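Long-range contacts in BIS(5'-nucleosyl)-tetraphosphatase (Diadenosine tetraphosphatase), putative (PDB 5CFJ), which probably hydrolyses diadenosine tetraphosphate asymmetrically, as a Nudix-family enzyme of the malaria parasite Plasmodium falciparum: residues F9-C14 and S56-A61; Y76-Y81 and Y99-L104. All coordinates share one frame; numbering follows the deposited sequence. Where two conformers were deposited one is given.

Contact 1: residues F9-C14 and S56-A61; sequences FGILLC and SGLETA
F9 meets the first turn of helix 57-69 with both its CB and its ring. The CB lies 3.4 Å from G57 O and 3.8 Å from T60 CG2. Chi1 (-56°) sets CG anti to the carbonyl carbon, beside the backbone N; G57, a glycine, meets the ring obliquely with its backbone CA, 3.5 Å from F9 CD2, and H51 stacks on the same ring. One residue on, G10 presents only main chain, and A61 CB settles 3.4 Å from G10 C. The CA atoms of G10 and A61 are 4.0 Å apart. I11 sets out beside the helix and only the end of its side chain comes close: CG1 lies 3.6 Å from A61 O and CD1 3.8 Å from A61 CB, while CD1 reaches L58 CD1 more loosely. Strand 9-14 and the helix start 57-61 run at 67° to each other and diverge after I11. Residues 49-70 match the Nudix box, whose helix in Nudix hydrolases provides metal-binding and catalytic residues; this contact probably positions that helix on the central sheet. No hydrogen bond crosses between the segments: apolar contact and two glycines bring helix and strand together, while the polar bonds stay on the helix side, S56 and E59 closing a capping box and T60 OG1 bonding to E55 and H51.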
ATOM      1  N   PHE A   9       1.493   1.714  -9.452  1.00 12.25           N
ATOM      2  CA  PHE A   9       1.209   0.339  -9.091  1.00 11.74           C
ATOM      3  C   PHE A   9       1.862   0.064  -7.754  1.00 10.96           C
ATOM      4  O   PHE A   9       3.017   0.432  -7.534  1.00 12.67           O
ATOM      5  CB  PHE A   9       1.738  -0.612 -10.173  1.00 13.48           C
ATOM      6  CG  PHE A   9       1.200  -0.296 -11.530  1.00 13.74           C
ATOM      7  CD1 PHE A   9       1.813   0.659 -12.323  1.00 14.05           C
ATOM      8  CD2 PHE A   9       0.032  -0.888 -11.983  1.00 15.15           C
ATOM      9  CE1 PHE A   9       1.289   0.989 -13.556  1.00 16.07           C
ATOM     10  CE2 PHE A   9      -0.490  -0.559 -13.216  1.00 16.10           C
ATOM     11  CZ  PHE A   9       0.146   0.375 -14.000  1.00 16.60           C
ATOM     12  N   GLY A  10       1.135  -0.586  -6.857  1.00 11.36           N
ATOM     13  CA  GLY A  10       1.669  -0.863  -5.544  1.00 12.52           C
ATOM     14  C   GLY A  10       1.126  -2.122  -4.927  1.00 11.35           C
ATOM     15  O   GLY A  10       0.147  -2.705  -5.399  1.00 11.53           O
ATOM     16  N   ILE A  11       1.781  -2.548  -3.860  1.00 11.44           N
ATOM     17  CA  ILE A  11       1.297  -3.672  -3.080  1.00 11.70           C
ATOM     18  C   ILE A  11       0.580  -3.109  -1.863  1.00 11.25           C
ATOM     19  O   ILE A  11       1.159  -2.349  -1.085  1.00 12.30           O
ATOM     20  CB  ILE A  11       2.428  -4.628  -2.629  1.00 12.05           C
ATOM     21  CG1 ILE A  11       3.158  -5.243  -3.834  1.00 13.76           C
ATOM     22  CG2 ILE A  11       1.876  -5.711  -1.692  1.00 12.13           C
ATOM     23  CD1 ILE A  11       2.299  -6.212  -4.656  1.00 14.41           C
ATOM     24  N   LEU A  12      -0.693  -3.454  -1.715  1.00 11.23           N
ATOM     25  CA  LEU A  12      -1.394  -3.204  -0.466  1.00 11.29           C
ATOM     26  C   LEU A  12      -1.022  -4.353   0.460  1.00 11.11           C
ATOM     27  O   LEU A  12      -1.622  -5.432   0.428  1.00 11.70           O
ATOM     28  CB  LEU A  12      -2.903  -3.099  -0.677  1.00 11.91           C
ATOM     29  CG  LEU A  12      -3.722  -2.836   0.583  1.00 12.81           C
ATOM     30  CD1 LEU A  12      -3.315  -1.504   1.207  1.00 14.00           C
ATOM     31  CD2 LEU A  12      -5.208  -2.864   0.252  1.00 14.40           C
ATOM     32  N   LEU A  13       0.034  -4.127   1.223  1.00 11.51           N
ATOM     33  CA  LEU A  13       0.606  -5.139   2.093  1.00 11.37           C
ATOM     34  C   LEU A  13      -0.117  -5.129   3.429  1.00 11.19           C
ATOM     35  O   LEU A  13      -0.200  -4.092   4.089  1.00 12.26           O
ATOM     36  CB  LEU A  13       2.107  -4.904   2.282  1.00 11.62           C
ATOM     37  CG  LEU A  13       2.868  -6.016   2.995  1.00 12.85           C
ATOM     38  CD1 LEU A  13       2.861  -7.302   2.158  1.00 14.46           C
ATOM     39  CD2 LEU A  13       4.298  -5.570   3.284  1.00 14.35           C
ATOM     40  N   CYS A  14      -0.654  -6.279   3.817  1.00 11.82           N
ATOM     41  CA  CYS A  14      -1.376  -6.402   5.075  1.00 11.19           C
ATOM     42  C   CYS A  14      -0.746  -7.469   5.957  1.00 11.38           C
ATOM     43  O   CYS A  14       0.083  -8.254   5.501  1.00 13.07           O
ATOM     44  CB  CYS A  14      -2.860  -6.715   4.837  1.00 14.80           C
ATOM     45  SG  CYS A  14      -3.238  -8.376   4.276  1.00 15.93           S
ATOM     46  N   SER A  56       4.778  -5.887 -16.023  1.00 19.91           N
ATOM     47  CA  SER A  56       3.360  -5.922 -15.717  1.00 19.40           C
ATOM     48  C   SER A  56       3.102  -4.982 -14.542  1.00 17.12           C
ATOM     49  O   SER A  56       4.029  -4.610 -13.816  1.00 17.06           O
ATOM     50  CB  SER A  56       2.920  -7.333 -15.355  1.00 21.27           C
ATOM     51  OG  SER A  56       3.587  -7.736 -14.169  1.00 20.24           O
ATOM     52  N   GLY A  57       1.843  -4.619 -14.319  1.00 16.59           N
ATOM     53  CA  GLY A  57       1.500  -3.825 -13.148  1.00 16.21           C
ATOM     54  C   GLY A  57       1.987  -4.491 -11.867  1.00 14.95           C
ATOM     55  O   GLY A  57       2.530  -3.835 -10.973  1.00 15.07           O
ATOM     56  N   LEU A  58       1.821  -5.808 -11.784  1.00 15.34           N
ATOM     57  CA  LEU A  58       2.235  -6.550 -10.601  1.00 15.58           C
ATOM     58  C   LEU A  58       3.750  -6.496 -10.420  1.00 15.17           C
ATOM     59  O   LEU A  58       4.239  -6.307  -9.312  1.00 15.33           O
ATOM     60  CB  LEU A  58       1.756  -8.001 -10.685  1.00 18.23           C
ATOM     61  CG  LEU A  58       2.090  -8.881  -9.484  1.00 21.28           C
ATOM     62  CD1 LEU A  58       1.477  -8.317  -8.212  1.00 22.29           C
ATOM     63  CD2 LEU A  58       1.618 -10.307  -9.723  1.00 23.90           C
ATOM     64  N   GLU A  59       4.505  -6.659 -11.503  1.00 16.23           N
ATOM     65  CA  GLU A  59       5.957  -6.553 -11.412  1.00 16.49           C
ATOM     66  C   GLU A  59       6.382  -5.179 -10.904  1.00 15.29           C
ATOM     67  O   GLU A  59       7.274  -5.068 -10.062  1.00 15.54           O
ATOM     68  CB  GLU A  59       6.609  -6.855 -12.764  1.00 17.06           C
ATOM     69  CG  GLU A  59       6.636  -8.343 -13.101  1.00 20.36           C
ATOM     70  CD  GLU A  59       7.107  -8.635 -14.512  1.00 23.58           C
ATOM     71  OE1 GLU A  59       6.942  -7.777 -15.402  1.00 23.82           O
ATOM     72  OE2 GLU A  59       7.647  -9.733 -14.730  1.00 26.82           O
ATOM     73  N   THR A  60       5.733  -4.133 -11.400  1.00 14.84           N
ATOM     74  CA  THR A  60       6.030  -2.784 -10.925  1.00 13.46           C
ATOM     75  C   THR A  60       5.744  -2.680  -9.428  1.00 13.45           C
ATOM     76  O   THR A  60       6.556  -2.175  -8.666  1.00 13.37           O
ATOM     77  CB  THR A  60       5.210  -1.732 -11.685  1.00 14.05           C
ATOM     78  OG1 THR A  60       5.590  -1.747 -13.066  1.00 15.71           O
ATOM     79  CG2 THR A  60       5.420  -0.341 -11.103  1.00 13.37           C
ATOM     80  N   ALA A  61       4.591  -3.184  -9.007  1.00 13.23           N
ATOM     81  CA  ALA A  61       4.200  -3.125  -7.608  1.00 13.05           C
ATOM     82  C   ALA A  61       5.224  -3.839  -6.718  1.00 12.55           C
ATOM     83  O   ALA A  61       5.642  -3.312  -5.681  1.00 12.78           O
ATOM     84  CB  ALA A  61       2.836  -3.725  -7.428  1.00 13.19           C
TER

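Contact 2: residues Y76-Y81 and Y99-L104; sequences YKLLNY and YLAMLL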
ATOM      1  N   TYR A  76       5.763 -12.423   1.199  1.00 13.10           N
ATOM      2  CA  TYR A  76       4.317 -12.250   1.272  1.00 13.00           C
ATOM      3  C   TYR A  76       3.581 -13.118   0.264  1.00 13.56           C
ATOM      4  O   TYR A  76       4.151 -13.572  -0.732  1.00 15.59           O
ATOM      5  CB  TYR A  76       3.936 -10.768   1.119  1.00 12.78           C
ATOM      6  CG  TYR A  76       4.491 -10.017  -0.074  1.00 12.78           C
ATOM      7  CD1 TYR A  76       3.980 -10.205  -1.351  1.00 13.19           C
ATOM      8  CD2 TYR A  76       5.494  -9.066   0.097  1.00 13.70           C
ATOM      9  CE1 TYR A  76       4.466  -9.483  -2.424  1.00 13.87           C
ATOM     10  CE2 TYR A  76       5.983  -8.340  -0.968  1.00 13.58           C
ATOM     11  CZ  TYR A  76       5.470  -8.557  -2.228  1.00 14.09           C
ATOM     12  OH  TYR A  76       5.964  -7.832  -3.297  1.00 15.31           O
ATOM     13  N   LYS A  77       2.314 -13.361   0.566  1.00 13.47           N
ATOM     14  CA  LYS A  77       1.435 -14.126  -0.293  1.00 14.66           C
ATOM     15  C   LYS A  77       0.551 -13.168  -1.060  1.00 13.60           C
ATOM     16  O   LYS A  77      -0.247 -12.442  -0.464  1.00 13.85           O
ATOM     17  CB  LYS A  77       0.577 -15.076   0.522  1.00 17.37           C
ATOM     18  CG  LYS A  77      -0.368 -15.913  -0.302  1.00 19.08           C
ATOM     19  CD  LYS A  77      -1.259 -16.745   0.599  1.00 23.25           C
ATOM     20  CE  LYS A  77      -2.283 -17.549  -0.173  1.00 25.95           C
ATOM     21  NZ  LYS A  77      -3.096 -18.369   0.767  1.00 29.86           N
ATOM     22  N   LEU A  78       0.698 -13.140  -2.376  1.00 13.97           N
ATOM     23  CA  LEU A  78      -0.170 -12.330  -3.212  1.00 15.04           C
ATOM     24  C   LEU A  78      -1.568 -12.915  -3.169  1.00 14.73           C
ATOM     25  O   LEU A  78      -1.761 -14.109  -3.402  1.00 18.08           O
ATOM     26  CB  LEU A  78       0.357 -12.250  -4.646  1.00 17.85           C
ATOM     27  CG  LEU A  78       1.645 -11.444  -4.841  1.00 20.39           C
ATOM     28  CD1 LEU A  78       2.286 -11.765  -6.183  1.00 23.95           C
ATOM     29  CD2 LEU A  78       1.373  -9.955  -4.724  1.00 19.81           C
ATOM     30  N   LEU A  79      -2.540 -12.074  -2.856  1.00 13.45           N
ATOM     31  CA  LEU A  79      -3.923 -12.521  -2.768  1.00 13.34           C
ATOM     32  C   LEU A  79      -4.721 -12.074  -3.977  1.00 13.12           C
ATOM     33  O   LEU A  79      -4.313 -11.184  -4.727  1.00 14.33           O
ATOM     34  CB  LEU A  79      -4.578 -12.001  -1.488  1.00 14.45           C
ATOM     35  CG  LEU A  79      -3.837 -12.409  -0.212  1.00 15.29           C
ATOM     36  CD1 LEU A  79      -4.515 -11.813   1.010  1.00 16.31           C
ATOM     37  CD2 LEU A  79      -3.732 -13.928  -0.084  1.00 19.43           C
ATOM     38  N   ASN A  80      -5.880 -12.686  -4.156  1.00 13.69           N
ATOM     39  CA  ASN A  80      -6.699 -12.431  -5.328  1.00 14.09           C
ATOM     40  C   ASN A  80      -7.585 -11.191  -5.183  1.00 12.97           C
ATOM     41  O   ASN A  80      -8.803 -11.255  -5.345  1.00 14.29           O
ATOM     42  CB  ASN A  80      -7.556 -13.652  -5.619  1.00 15.71           C
ATOM     43  CG  ASN A  80      -8.282 -13.530  -6.914  1.00 17.84           C
ATOM     44  OD1 ASN A  80      -7.738 -12.985  -7.880  1.00 18.46           O
ATOM     45  ND2 ASN A  80      -9.527 -13.996  -6.952  1.00 18.38           N
ATOM     46  N   TYR A  81      -6.969 -10.057  -4.881  1.00 13.66           N
ATOM     47  CA  TYR A  81      -7.692  -8.804  -4.747  1.00 13.13           C
ATOM     48  C   TYR A  81      -6.852  -7.684  -5.329  1.00 13.12           C
ATOM     49  O   TYR A  81      -5.677  -7.548  -5.003  1.00 13.36           O
ATOM     50  CB  TYR A  81      -8.028  -8.503  -3.278  1.00 15.08           C
ATOM     51  CG  TYR A  81      -8.734  -7.182  -3.090  1.00 15.91           C
ATOM     52  CD1 TYR A  81      -8.017  -5.997  -2.978  1.00 17.01           C
ATOM     53  CD2 TYR A  81     -10.113  -7.111  -3.046  1.00 19.67           C
ATOM     54  CE1 TYR A  81      -8.653  -4.772  -2.833  1.00 19.28           C
ATOM     55  CE2 TYR A  81     -10.762  -5.891  -2.901  1.00 21.30           C
ATOM     56  CZ  TYR A  81     -10.022  -4.727  -2.790  1.00 21.64           C
ATOM     57  OH  TYR A  81     -10.650  -3.517  -2.643  1.00 24.69           O
ATOM     58  N   TYR A  99      -2.420  -4.151  -5.415  1.00 11.28           N
ATOM     59  CA  TYR A  99      -2.580  -5.603  -5.372  1.00 11.80           C
ATOM     60  C   TYR A  99      -2.411  -6.027  -3.926  1.00 11.12           C
ATOM     61  O   TYR A  99      -1.399  -5.716  -3.313  1.00 11.92           O
ATOM     62  CB  TYR A  99      -1.540  -6.301  -6.254  1.00 13.03           C
ATOM     63  CG  TYR A  99      -1.503  -5.787  -7.681  1.00 13.15           C
ATOM     64  CD1 TYR A  99      -0.699  -4.710  -8.024  1.00 13.54           C
ATOM     65  CD2 TYR A  99      -2.284  -6.362  -8.674  1.00 14.97           C
ATOM     66  CE1 TYR A  99      -0.657  -4.226  -9.316  1.00 14.54           C
ATOM     67  CE2 TYR A  99      -2.249  -5.880  -9.979  1.00 14.90           C
ATOM     68  CZ  TYR A  99      -1.438  -4.809 -10.280  1.00 14.85           C
ATOM     69  OH  TYR A  99      -1.389  -4.314 -11.555  1.00 18.08           O
ATOM     70  N   LEU A 100      -3.395  -6.722  -3.374  1.00 11.12           N
ATOM     71  CA  LEU A 100      -3.340  -7.133  -1.974  1.00 10.72           C
ATOM     72  C   LEU A 100      -2.352  -8.268  -1.751  1.00 11.10           C
ATOM     73  O   LEU A 100      -2.306  -9.219  -2.531  1.00 12.68           O
ATOM     74  CB  LEU A 100      -4.728  -7.563  -1.511  1.00 12.17           C
ATOM     75  CG  LEU A 100      -4.933  -7.936  -0.037  1.00 12.62           C
ATOM     76  CD1 LEU A 100      -4.707  -6.748   0.891  1.00 14.00           C
ATOM     77  CD2 LEU A 100      -6.319  -8.515   0.176  1.00 13.91           C
ATOM     78  N   ALA A 101      -1.574  -8.182  -0.681  1.00 11.00           N
ATOM     79  CA  ALA A 101      -0.686  -9.276  -0.300  1.00 11.86           C
ATOM     80  C   ALA A 101      -0.631  -9.380   1.212  1.00 11.94           C
ATOM     81  O   ALA A 101      -0.727  -8.365   1.900  1.00 12.73           O
ATOM     82  CB  ALA A 101       0.708  -9.064  -0.866  1.00 13.71           C
ATOM     83  N   MET A 102      -0.486 -10.593   1.729  1.00 12.37           N
ATOM     84  CA  MET A 102      -0.357 -10.769   3.165  0.69 12.26           C
ATOM     85  C   MET A 102       1.070 -11.127   3.537  1.00 12.06           C
ATOM     86  O   MET A 102       1.640 -12.116   3.068  1.00 12.46           O
ATOM     87  CB  MET A 102      -1.312 -11.835   3.684  0.69 13.53           C
ATOM     88  CG  MET A 102      -1.395 -11.843   5.202  0.69 15.39           C
ATOM     89  SD  MET A 102      -2.461 -13.156   5.811  0.69 20.88           S
ATOM     90  CE  MET A 102      -4.016 -12.747   5.023  0.69 24.12           C
ATOM     91  N   LEU A 103       1.645 -10.288   4.386  1.00 12.16           N
ATOM     92  CA  LEU A 103       2.971 -10.515   4.909  1.00 12.72           C
ATOM     93  C   LEU A 103       2.888 -11.725   5.821  1.00 13.15           C
ATOM     94  O   LEU A 103       2.049 -11.774   6.713  1.00 15.08           O
ATOM     95  CB  LEU A 103       3.456  -9.283   5.657  1.00 15.15           C
ATOM     96  CG  LEU A 103       4.908  -9.281   6.122  1.00 14.42           C
ATOM     97  CD1 LEU A 103       5.873  -9.301   4.943  1.00 16.16           C
ATOM     98  CD2 LEU A 103       5.125  -8.068   6.990  1.00 14.19           C
ATOM     99  N   LEU A 104       3.749 -12.709   5.584  1.00 14.73           N
ATOM    100  CA  LEU A 104       3.665 -13.978   6.288  1.00 16.54           C
ATOM    101  C   LEU A 104       4.324 -13.922   7.674  1.00 16.64           C
ATOM    102  O   LEU A 104       3.906 -14.622   8.597  1.00 19.02           O
ATOM    103  CB  LEU A 104       4.274 -15.078   5.409  1.00 19.06           C
ATOM    104  CG  LEU A 104       3.444 -15.278   4.129  1.00 21.18           C
ATOM    105  CD1 LEU A 104       4.277 -15.764   2.940  1.00 22.09           C
ATOM    106  CD2 LEU A 104       2.311 -16.237   4.417  1.00 23.18           C
TER
HETATM  107  O   HOH W   1      -2.125  -9.686  -5.362  1.00 24.25           O
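Y76 and A101 meet on one face of an antiparallel beta hairpin, formed by strands 76-89 and 92-103 of the Nudix fold. Packing is tight here: Y76 CD1 is 3.5 Å from A101 CB, approached obliquely. The CG of Y76 lies between the backbone N and the carbonyl carbon (chi1 52°), the crowded position; the ring then brings CD1 to the methyl, while its far end leads away from strand 99-103. L78 CD2 adds a looser touch on A101 CB, and I11 of strand 6-16 also packs against Y76, L78 and A101. Helix 57-69 covers part of this face, V62 on Y76 and L58 on L78.

K77 and M102 are the hydrogen-bonded pair, joined by reciprocal N-H to O bonds; K77 N to M102 O measures 2.9 Å with an angle of 167° at the hydrogen. Y76 with L103 and L78 with A101 are the flanking non-hydrogen-bonded pairs. On the other face L100 occupies the middle, its CD2 3.9 Å from both L79 CD1 and Y81 CB. Helix 134-147 reaches this group, with F146 on L100, L147 on L79 and L139 on Y81.

The margins are more open. K77 runs out fully extended into solvent, its side chain about 3 Å at nearest atoms from a bound di(hydroxyethyl)ether, and exposed L104 rests its CD1 on the backbone of Y76 and K77, 3.8 Å from Y76 C. At N80, the centre of an inverse gamma turn, the chain turns a corner and regular pairing lapses. Pairing resumes with L100 N donating to Y81 O, nearly straight at 177°. Beside the corner, a water donates to L79 O at 2.7 Å and to L100 O at 2.9 Å, so L100 O accepts from this water as well as from L79 N.

Overall arrangement
Contacts 1 and 2 are in series along the chain: helix 57-69, begun in contact 1, leads on to strand 76-89 of contact 2. Their centres are about 10 Å apart, and they share one sheet because strands 6-16 and 92-103 run parallel as neighbours. Probable hydrogen bonds join them directly, C14 N to A101 O and C14 O to L103 N, each 2.8 Å. Y99 OH packs 3.3 Å from G57 CA at the helix start. The bound di(hydroxyethyl)ether lies beside K77 in contact 2, about 14 Å at nearest atoms from the I11 side chain of contact 1. Contact 1 includes part of the Nudix box, so it is probably the one nearer the catalytic machinery.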